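Local coordinates for putative metal-sulfur cluster biosynthesis proteins YuaD (Bacillus subtilis, PDB 1ORU), which is of unestablished function but may bind molybdenum and pyridoxal phosphate through its MOSC domain, at residues His43-Glu54 and Thr61-Ile69; Cys77-Gly85 and Ala152-Arg161. All coordinates share one frame; numbering follows the deposited sequence.

Contact 1 of 2, residues His43-Glu54 and Thr61-Ile69; sequences HFGLTKKAGARE and TEIFNRRQI. With SO4 (sulfate ion), chain C.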
loop_
_atom_site.group_PDB
_atom_site.type_symbol
_atom_site.label_atom_id
_atom_site.label_comp_id
_atom_site.label_asym_id
_atom_site.label_seq_id
_atom_site.Cartn_x
_atom_site.Cartn_y
_atom_site.Cartn_z
ATOM N N HIS A 43 -17.349 3.158 2.828
ATOM C CA HIS A 43 -16.009 2.692 3.161
ATOM C C HIS A 43 -15.071 3.762 3.705
ATOM O O HIS A 43 -13.849 3.591 3.678
ATOM C CB HIS A 43 -15.371 2.019 1.948
ATOM C CG HIS A 43 -16.110 0.805 1.482
ATOM N ND1 HIS A 43 -17.040 0.844 0.465
ATOM C CD2 HIS A 43 -16.096 -0.472 1.930
ATOM C CE1 HIS A 43 -17.565 -0.358 0.305
ATOM N NE2 HIS A 43 -17.010 -1.175 1.183
ATOM N N PHE A 44 -15.639 4.852 4.215
ATOM C CA PHE A 44 -14.848 5.945 4.773
ATOM C C PHE A 44 -14.360 5.622 6.179
ATOM O O PHE A 44 -15.088 5.022 6.971
ATOM C CB PHE A 44 -15.682 7.227 4.829
ATOM C CG PHE A 44 -14.956 8.397 5.433
ATOM C CD1 PHE A 44 -13.886 8.989 4.768
ATOM C CD2 PHE A 44 -15.335 8.903 6.674
ATOM C CE1 PHE A 44 -13.201 10.066 5.327
ATOM C CE2 PHE A 44 -14.655 9.983 7.244
ATOM C CZ PHE A 44 -13.585 10.565 6.569
ATOM N N GLY A 45 -13.130 6.025 6.491
ATOM C CA GLY A 45 -12.615 5.782 7.822
ATOM C C GLY A 45 -11.174 5.331 7.926
ATOM O O GLY A 45 -10.592 4.813 6.973
ATOM N N LEU A 46 -10.611 5.535 9.111
ATOM C CA LEU A 46 -9.239 5.149 9.415
ATOM C C LEU A 46 -9.164 3.630 9.527
ATOM O O LEU A 46 -8.169 3.016 9.148
ATOM C CB LEU A 46 -8.803 5.779 10.746
ATOM C CG LEU A 46 -7.478 5.319 11.366
ATOM C CD1 LEU A 46 -6.317 5.783 10.500
ATOM C CD2 LEU A 46 -7.344 5.879 12.777
ATOM N N THR A 47 -10.229 3.026 10.045
ATOM C CA THR A 47 -10.255 1.587 10.230
ATOM C C THR A 47 -11.448 0.900 9.581
ATOM O O THR A 47 -12.382 1.549 9.104
ATOM C CB THR A 47 -10.271 1.232 11.725
ATOM O OG1 THR A 47 -11.496 1.694 12.308
ATOM C CG2 THR A 47 -9.099 1.894 12.446
ATOM N N LYS A 48 -11.398 -0.426 9.574
ATOM C CA LYS A 48 -12.463 -1.253 9.026
ATOM C C LYS A 48 -12.411 -2.591 9.756
ATOM O O LYS A 48 -11.444 -2.882 10.465
ATOM C CB LYS A 48 -12.259 -1.490 7.529
ATOM C CG LYS A 48 -11.006 -2.281 7.189
ATOM C CD LYS A 48 -11.087 -2.876 5.794
ATOM C CE LYS A 48 -12.163 -3.952 5.735
ATOM N NZ LYS A 48 -12.256 -4.592 4.399
ATOM N N LYS A 49 -13.455 -3.397 9.594
ATOM C CA LYS A 49 -13.498 -4.712 10.221
ATOM C C LYS A 49 -12.981 -5.724 9.206
ATOM O O LYS A 49 -13.358 -5.689 8.036
ATOM C CB LYS A 49 -14.930 -5.052 10.634
ATOM C CG LYS A 49 -15.510 -4.079 11.642
ATOM C CD LYS A 49 -16.984 -4.350 11.896
ATOM C CE LYS A 49 -17.587 -3.281 12.800
ATOM N NZ LYS A 49 -19.056 -3.466 12.997
ATOM N N ALA A 50 -12.104 -6.617 9.655
ATOM C CA ALA A 50 -11.528 -7.627 8.778
ATOM C C ALA A 50 -12.592 -8.595 8.274
ATOM O O ALA A 50 -13.552 -8.907 8.977
ATOM C CB ALA A 50 -10.429 -8.395 9.510
ATOM N N GLY A 51 -12.407 -9.067 7.049
ATOM C CA GLY A 51 -13.350 -10.000 6.470
ATOM C C GLY A 51 -12.634 -11.002 5.595
ATOM O O GLY A 51 -11.458 -11.302 5.811
ATOM N N ALA A 52 -13.342 -11.512 4.592
ATOM C CA ALA A 52 -12.784 -12.496 3.679
ATOM C C ALA A 52 -11.586 -11.972 2.887
ATOM O O ALA A 52 -10.741 -12.752 2.445
ATOM C CB ALA A 52 -13.869 -12.982 2.726
ATOM N N ARG A 53 -11.508 -10.656 2.707
ATOM C CA ARG A 53 -10.401 -10.067 1.961
ATOM C C ARG A 53 -9.115 -10.022 2.778
ATOM O O ARG A 53 -8.021 -9.950 2.219
ATOM C CB ARG A 53 -10.767 -8.661 1.492
ATOM C CG ARG A 53 -11.867 -8.644 0.448
ATOM C CD ARG A 53 -12.234 -7.229 0.077
ATOM N NE ARG A 53 -13.317 -7.177 -0.902
ATOM C CZ ARG A 53 -13.205 -7.589 -2.159
ATOM N NH1 ARG A 53 -12.057 -8.089 -2.603
ATOM N NH2 ARG A 53 -14.243 -7.495 -2.978
ATOM N N GLU A 54 -9.248 -10.059 4.100
ATOM C CA GLU A 54 -8.085 -10.045 4.986
ATOM C C GLU A 54 -8.172 -11.297 5.858
ATOM O O GLU A 54 -8.379 -11.209 7.065
ATOM C CB GLU A 54 -8.092 -8.790 5.868
ATOM C CG GLU A 54 -8.267 -7.473 5.121
ATOM C CD GLU A 54 -9.728 -7.110 4.886
ATOM O OE1 GLU A 54 -10.619 -7.787 5.445
ATOM O OE2 GLU A 54 -9.988 -6.133 4.153
ATOM N N THR A 61 -12.101 -8.278 13.247
ATOM C CA THR A 61 -10.976 -7.602 13.888
ATOM C C THR A 61 -10.820 -6.201 13.307
ATOM O O THR A 61 -10.862 -6.032 12.092
ATOM C CB THR A 61 -9.651 -8.367 13.646
ATOM O OG1 THR A 61 -9.769 -9.705 14.143
ATOM C CG2 THR A 61 -8.488 -7.666 14.354
ATOM N N GLU A 62 -10.643 -5.199 14.162
ATOM C CA GLU A 62 -10.466 -3.837 13.670
ATOM C C GLU A 62 -9.050 -3.665 13.132
ATOM O O GLU A 62 -8.068 -3.901 13.842
ATOM C CB GLU A 62 -10.722 -2.806 14.773
ATOM C CG GLU A 62 -10.614 -1.368 14.276
ATOM C CD GLU A 62 -11.017 -0.340 15.316
ATOM O OE1 GLU A 62 -10.371 -0.271 16.380
ATOM O OE2 GLU A 62 -11.987 0.408 15.067
ATOM N N ILE A 63 -8.960 -3.264 11.868
ATOM C CA ILE A 63 -7.677 -3.059 11.207
ATOM C C ILE A 63 -7.717 -1.760 10.420
ATOM O O ILE A 63 -8.776 -1.154 10.248
ATOM C CB ILE A 63 -7.353 -4.204 10.214
ATOM C CG1 ILE A 63 -8.457 -4.309 9.157
ATOM C CG2 ILE A 63 -7.183 -5.523 10.964
ATOM C CD1 ILE A 63 -8.249 -5.422 8.154
ATOM N N PHE A 64 -6.553 -1.337 9.945
ATOM C CA PHE A 64 -6.453 -0.118 9.161
ATOM C C PHE A 64 -7.286 -0.274 7.887
ATOM O O PHE A 64 -7.314 -1.349 7.292
ATOM C CB PHE A 64 -4.996 0.143 8.781
ATOM C CG PHE A 64 -4.828 1.282 7.833
ATOM C CD1 PHE A 64 -5.020 2.591 8.262
ATOM C CD2 PHE A 64 -4.518 1.047 6.499
ATOM C CE1 PHE A 64 -4.909 3.658 7.373
ATOM C CE2 PHE A 64 -4.405 2.106 5.598
ATOM C CZ PHE A 64 -4.601 3.414 6.038
ATOM N N ASN A 65 -7.948 0.801 7.467
ATOM C CA ASN A 65 -8.773 0.760 6.260
ATOM C C ASN A 65 -7.962 1.068 5.004
ATOM O O ASN A 65 -7.775 2.223 4.618
ATOM C CB ASN A 65 -9.946 1.731 6.388
ATOM C CG ASN A 65 -10.818 1.759 5.143
ATOM O OD1 ASN A 65 -10.841 0.804 4.365
ATOM N ND2 ASN A 65 -11.547 2.850 4.958
ATOM N N ARG A 66 -7.501 0.003 4.369
ATOM C CA ARG A 66 -6.688 0.068 3.165
ATOM C C ARG A 66 -7.515 0.268 1.891
ATOM O O ARG A 66 -7.031 0.815 0.902
ATOM C CB ARG A 66 -5.905 -1.234 3.070
ATOM C CG ARG A 66 -5.005 -1.358 1.887
ATOM C CD ARG A 66 -4.577 -2.802 1.726
ATOM N NE ARG A 66 -3.477 -2.909 0.780
ATOM C CZ ARG A 66 -3.238 -3.974 0.025
ATOM N NH1 ARG A 66 -4.034 -5.032 0.101
ATOM N NH2 ARG A 66 -2.195 -3.980 -0.796
ATOM N N ARG A 67 -8.764 -0.182 1.919
ATOM C CA ARG A 67 -9.649 -0.077 0.765
ATOM C C ARG A 67 -10.578 1.133 0.890
ATOM O O ARG A 67 -11.793 0.991 1.047
ATOM C CB ARG A 67 -10.455 -1.374 0.640
ATOM C CG ARG A 67 -9.580 -2.612 0.408
ATOM C CD ARG A 67 -10.342 -3.905 0.692
ATOM N NE ARG A 67 -11.549 -3.997 -0.122
ATOM C CZ ARG A 67 -11.581 -4.424 -1.381
ATOM N NH1 ARG A 67 -10.466 -4.818 -1.982
ATOM N NH2 ARG A 67 -12.728 -4.421 -2.050
ATOM N N GLN A 68 -9.994 2.325 0.808
ATOM C CA GLN A 68 -10.746 3.571 0.938
ATOM C C GLN A 68 -11.496 4.005 -0.312
ATOM O O GLN A 68 -12.605 4.519 -0.220
ATOM C CB GLN A 68 -9.806 4.697 1.371
ATOM C CG GLN A 68 -9.281 4.526 2.781
ATOM C CD GLN A 68 -8.157 5.490 3.107
ATOM O OE1 GLN A 68 -8.062 6.567 2.523
ATOM N NE2 GLN A 68 -7.310 5.112 4.055
ATOM N N ILE A 69 -10.889 3.800 -1.477
ATOM C CA ILE A 69 -11.503 4.201 -2.740
ATOM C C ILE A 69 -11.415 3.060 -3.744
ATOM O O ILE A 69 -10.362 2.445 -3.904
ATOM C CB ILE A 69 -10.780 5.435 -3.347
ATOM C CG1 ILE A 69 -10.813 6.610 -2.363
ATOM C CG2 ILE A 69 -11.440 5.834 -4.663
ATOM C CD1 ILE A 69 -12.203 7.197 -2.133
HETATM S S SO4 C . -15.394 -5.430 2.495
HETATM O O1 SO4 C . -15.697 -4.015 2.162
HETATM O O2 SO4 C . -14.392 -5.950 1.539
HETATM O O3 SO4 C . -14.862 -5.523 3.877
HETATM O O4 SO4 C . -16.642 -6.227 2.406
#
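Asn65 clasps the segment opposite with one amide nitrogen: its ND2 gives hydrogen bonds to His43 O (2.7 Å) and to Gly45 O (3.0 Å), the latter lying in the amide plane. CG anti to the backbone N (chi1 178°) carries the amide into that loop, where the amide NH2 can offer its two hydrogens to two carbonyls. An alanine here removes the shared donor, and the two carbonyls would probably be left without that mate, with the 43-46 loop freer to shift. Gly45 suits its place because any side chain at its backbone angles would strike the preceding carbonyl.

From there a short antiparallel ladder runs on, with Lys48 and Ile63 the hydrogen-bonded pair. Their side chains lie side by side, and CD1 of Ile63 reaches Glu54 CG (3.7 Å) and the methyl of Ala50, the tight part of the contact. Lys48, bent at chi3 (-68°), brings NZ to Glu54 OE2 in a salt bridge and to sulfate O3, each at 2.8 Å. The guanidinium groups of Arg53 and Arg67 stack flat, centres 3.6 Å apart and planes at 7°, beside the same sulfate; Arg53 NH1 bonds the backbone O of Asp130 and Arg67 NH2 bonds Asn129 OD1. Only a weak bond links His43 NE2 to the ion. This ion is probably from the crystallisation liquor, but the cluster of basic groups is consistent with an anion pocket.

The other face is looser: Lys49 and Glu62 are exposed, and Glu62 OE2 stands 3.1 Å from Thr47 OG1, a bond not firmly settled.

The hairpin projects from the main sheet, joined to it by strand 69-73. Phe64, Arg67 and Gln68 rest on strand 163-169, and Phe64 and Thr47 also meet the second subunit.

Contact 2 of 2, residues Cys77-Gly85 and Ala152-Arg161; sequences CNEIALKMG and AFVRHALGIR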
loop_
_atom_site.group_PDB
_atom_site.type_symbol
_atom_site.label_atom_id
_atom_site.label_comp_id
_atom_site.label_asym_id
_atom_site.label_seq_id
_atom_site.Cartn_x
_atom_site.Cartn_y
_atom_site.Cartn_z
ATOM N N CYS A 77 -14.691 -2.814 -17.691
ATOM C CA CYS A 77 -16.075 -3.182 -17.392
ATOM C C CYS A 77 -16.731 -3.729 -18.652
ATOM O O CYS A 77 -17.520 -4.670 -18.583
ATOM C CB CYS A 77 -16.870 -1.977 -16.882
ATOM S SG CYS A 77 -16.526 -1.534 -15.166
ATOM N N ASN A 78 -16.412 -3.130 -19.798
ATOM C CA ASN A 78 -16.963 -3.588 -21.072
ATOM C C ASN A 78 -16.408 -4.977 -21.352
ATOM O O ASN A 78 -17.098 -5.844 -21.907
ATOM C CB ASN A 78 -16.561 -2.639 -22.208
ATOM C CG ASN A 78 -17.305 -1.315 -22.158
ATOM O OD1 ASN A 78 -16.999 -0.390 -22.914
ATOM N ND2 ASN A 78 -18.288 -1.219 -21.270
ATOM N N GLU A 79 -15.157 -5.186 -20.959
ATOM C CA GLU A 79 -14.502 -6.468 -21.160
ATOM C C GLU A 79 -15.219 -7.543 -20.351
ATOM O O GLU A 79 -15.452 -8.646 -20.847
ATOM C CB GLU A 79 -13.036 -6.385 -20.737
ATOM C CG GLU A 79 -12.135 -7.334 -21.498
ATOM C CD GLU A 79 -10.686 -7.238 -21.064
ATOM O OE1 GLU A 79 -10.211 -6.108 -20.804
ATOM O OE2 GLU A 79 -10.019 -8.294 -20.996
ATOM N N ILE A 80 -15.571 -7.221 -19.110
ATOM C CA ILE A 80 -16.282 -8.164 -18.258
ATOM C C ILE A 80 -17.630 -8.482 -18.910
ATOM O O ILE A 80 -18.018 -9.650 -19.011
ATOM C CB ILE A 80 -16.527 -7.577 -16.839
ATOM C CG1 ILE A 80 -15.191 -7.384 -16.112
ATOM C CG2 ILE A 80 -17.439 -8.502 -16.038
ATOM C CD1 ILE A 80 -15.322 -6.724 -14.733
ATOM N N ALA A 81 -18.332 -7.441 -19.359
ATOM C CA ALA A 81 -19.639 -7.610 -19.997
ATOM C C ALA A 81 -19.565 -8.620 -21.135
ATOM O O ALA A 81 -20.374 -9.544 -21.207
ATOM C CB ALA A 81 -20.156 -6.268 -20.519
ATOM N N LEU A 82 -18.590 -8.445 -22.021
ATOM C CA LEU A 82 -18.424 -9.357 -23.144
ATOM C C LEU A 82 -18.187 -10.791 -22.688
ATOM O O LEU A 82 -18.816 -11.720 -23.192
ATOM C CB LEU A 82 -17.261 -8.913 -24.032
ATOM C CG LEU A 82 -17.601 -7.990 -25.202
ATOM C CD1 LEU A 82 -18.220 -6.698 -24.698
ATOM C CD2 LEU A 82 -16.334 -7.711 -25.990
ATOM N N LYS A 83 -17.279 -10.969 -21.735
ATOM C CA LYS A 83 -16.965 -12.301 -21.235
ATOM C C LYS A 83 -18.163 -12.966 -20.561
ATOM O O LYS A 83 -18.301 -14.187 -20.596
ATOM C CB LYS A 83 -15.774 -12.229 -20.274
ATOM C CG LYS A 83 -14.487 -11.756 -20.949
ATOM C CD LYS A 83 -13.347 -11.541 -19.960
ATOM C CE LYS A 83 -12.887 -12.837 -19.313
ATOM N NZ LYS A 83 -11.806 -12.599 -18.300
HETATM N N MSE A 84 -19.039 -12.168 -19.960
HETATM C CA MSE A 84 -20.214 -12.713 -19.294
HETATM C C MSE A 84 -21.404 -12.870 -20.238
HETATM O O MSE A 84 -22.399 -13.514 -19.896
HETATM C CB MSE A 84 -20.622 -11.820 -18.130
HETATM C CG MSE A 84 -19.646 -11.835 -16.966
HETATM SE SE MSE A 84 -20.276 -10.711 -15.570
HETATM C CE MSE A 84 -21.719 -11.837 -14.909
ATOM N N GLY A 85 -21.306 -12.271 -21.419
ATOM C CA GLY A 85 -22.395 -12.364 -22.374
ATOM C C GLY A 85 -23.562 -11.446 -22.056
ATOM O O GLY A 85 -24.701 -11.745 -22.420
ATOM N N ALA A 152 -20.145 -16.593 -12.854
ATOM C CA ALA A 152 -19.530 -16.175 -14.107
ATOM C C ALA A 152 -18.723 -14.896 -13.896
ATOM O O ALA A 152 -17.653 -14.717 -14.480
ATOM C CB ALA A 152 -20.601 -15.953 -15.172
ATOM N N PHE A 153 -19.241 -14.004 -13.057
ATOM C CA PHE A 153 -18.550 -12.752 -12.768
ATOM C C PHE A 153 -17.227 -13.036 -12.061
ATOM O O PHE A 153 -16.178 -12.542 -12.474
ATOM C CB PHE A 153 -19.419 -11.856 -11.880
ATOM C CG PHE A 153 -18.699 -10.649 -11.354
ATOM C CD1 PHE A 153 -18.431 -9.563 -12.181
ATOM C CD2 PHE A 153 -18.265 -10.609 -10.030
ATOM C CE1 PHE A 153 -17.742 -8.450 -11.697
ATOM C CE2 PHE A 153 -17.576 -9.503 -9.535
ATOM C CZ PHE A 153 -17.314 -8.421 -10.371
ATOM N N VAL A 154 -17.281 -13.836 -10.998
ATOM C CA VAL A 154 -16.083 -14.172 -10.234
ATOM C C VAL A 154 -14.994 -14.749 -11.128
ATOM O O VAL A 154 -13.806 -14.467 -10.947
ATOM C CB VAL A 154 -16.402 -15.185 -9.121
ATOM C CG1 VAL A 154 -15.125 -15.581 -8.391
ATOM C CG2 VAL A 154 -17.385 -14.574 -8.146
ATOM N N ARG A 155 -15.407 -15.547 -12.103
ATOM C CA ARG A 155 -14.479 -16.177 -13.030
ATOM C C ARG A 155 -13.917 -15.213 -14.077
ATOM O O ARG A 155 -12.704 -15.104 -14.248
ATOM C CB ARG A 155 -15.181 -17.340 -13.737
ATOM C CG ARG A 155 -14.326 -18.083 -14.749
ATOM C CD ARG A 155 -15.169 -19.077 -15.534
ATOM N NE ARG A 155 -14.368 -19.888 -16.449
ATOM C CZ ARG A 155 -14.876 -20.761 -17.315
ATOM N NH1 ARG A 155 -16.191 -20.941 -17.388
ATOM N NH2 ARG A 155 -14.071 -21.463 -18.104
ATOM N N HIS A 156 -14.801 -14.509 -14.773
ATOM C CA HIS A 156 -14.366 -13.606 -15.827
ATOM C C HIS A 156 -13.872 -12.222 -15.413
ATOM O O HIS A 156 -13.233 -11.542 -16.209
ATOM C CB HIS A 156 -15.477 -13.464 -16.870
ATOM C CG HIS A 156 -15.746 -14.723 -17.637
ATOM N ND1 HIS A 156 -16.952 -15.388 -17.579
ATOM C CD2 HIS A 156 -14.963 -15.437 -18.478
ATOM C CE1 HIS A 156 -16.899 -16.458 -18.352
ATOM N NE2 HIS A 156 -15.703 -16.510 -18.909
ATOM N N ALA A 157 -14.149 -11.811 -14.180
ATOM C CA ALA A 157 -13.724 -10.492 -13.716
ATOM C C ALA A 157 -12.300 -10.498 -13.158
ATOM O O ALA A 157 -11.673 -9.446 -13.019
ATOM C CB ALA A 157 -14.699 -9.973 -12.662
ATOM N N LEU A 158 -11.792 -11.682 -12.834
ATOM C CA LEU A 158 -10.443 -11.797 -12.292
ATOM C C LEU A 158 -9.428 -11.158 -13.235
ATOM O O LEU A 158 -9.375 -11.488 -14.421
ATOM C CB LEU A 158 -10.079 -13.267 -12.068
ATOM C CG LEU A 158 -8.698 -13.504 -11.449
ATOM C CD1 LEU A 158 -8.647 -12.878 -10.065
ATOM C CD2 LEU A 158 -8.420 -14.998 -11.367
ATOM N N GLY A 159 -8.632 -10.234 -12.699
ATOM C CA GLY A 159 -7.623 -9.565 -13.499
ATOM C C GLY A 159 -8.098 -8.322 -14.230
ATOM O O GLY A 159 -7.292 -7.628 -14.849
ATOM N N ILE A 160 -9.398 -8.044 -14.176
ATOM C CA ILE A 160 -9.962 -6.871 -14.838
ATOM C C ILE A 160 -11.090 -6.267 -14.014
ATOM O O ILE A 160 -12.012 -5.663 -14.559
ATOM C CB ILE A 160 -10.522 -7.209 -16.254
ATOM C CG1 ILE A 160 -11.556 -8.336 -16.161
ATOM C CG2 ILE A 160 -9.388 -7.595 -17.188
ATOM C CD1 ILE A 160 -12.169 -8.723 -17.517
ATOM N N ARG A 161 -11.016 -6.411 -12.698
ATOM C CA ARG A 161 -12.070 -5.880 -11.849
ATOM C C ARG A 161 -11.699 -4.544 -11.201
ATOM O O ARG A 161 -12.447 -4.022 -10.377
ATOM C CB ARG A 161 -12.453 -6.911 -10.782
ATOM C CG ARG A 161 -13.746 -6.593 -10.040
ATOM C CD ARG A 161 -13.492 -6.517 -8.554
ATOM N NE ARG A 161 -14.682 -6.187 -7.772
ATOM C CZ ARG A 161 -15.280 -4.999 -7.752
ATOM N NH1 ARG A 161 -14.813 -3.988 -8.484
ATOM N NH2 ARG A 161 -16.334 -4.811 -6.969
HETATM O O HOH W 1 -10.668 -13.696 -15.674
#
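Lys83 NZ is held by two acceptors: it donates to His156 O at 2.7 Å and to a water at 3.1 Å, which in turn hydrogen-bonds the carbonyls of Arg155 and Leu158. A lysine suits this spot, since its long chain carries a positive charge to His156 O and to that bridging water. A bend at chi3 (66°) draws the chain across His156, with CE 3.4 Å from CD2, while Lys83 O sits over one face of the imidazole.

Next to this polar group the contact is oily. Ile80 and Ile160 run alongside each other with opposite headings, CG1 of Ile80 meeting CD1 of Ile160 at 3.6 Å, and CD1 of Ile80 also touches the methyl of Ala157. The small Ala157 lets the branched isoleucine close in. Gly159 takes the positive phi of the type II turn from Ala157 to Ile160, which presents Ile160 to the helix.

Met84, deposited as selenomethionine, lays its CE 3.8 Å from Phe153 CB, and its SE stands at the ring's edge, 5.4 Å from the centroid, a Met-aromatic contact. Phe153 also packs on helix 133-142. Helix 74-84 closes in a Schellman motif at Gly85 as it packs on helix 149-156 of the MOSC domain.

Contacts 1 and 2 follow one another along the chain, with centres about 25 Å apart; their nearest atoms are about 5 Å apart and do not touch. Strand 69-73 ties them together: it begins at the end of the second segment of contact 1 and leads straight into helix 74-84 of contact 2. Strand 163-169, which follows the Ala152-Arg161 segment, pairs antiparallel with strand 69-73 and also lies against contact 1. The loop holding Asn129 and Asp130 bridges the two, since Asn129 meets Arg67 in contact 1 and Arg161 in contact 2. Contact 1 is a hairpin set off the main sheet that reaches the second subunit; contact 2 packs helix 74-84 on helix 149-156 and the turn after it.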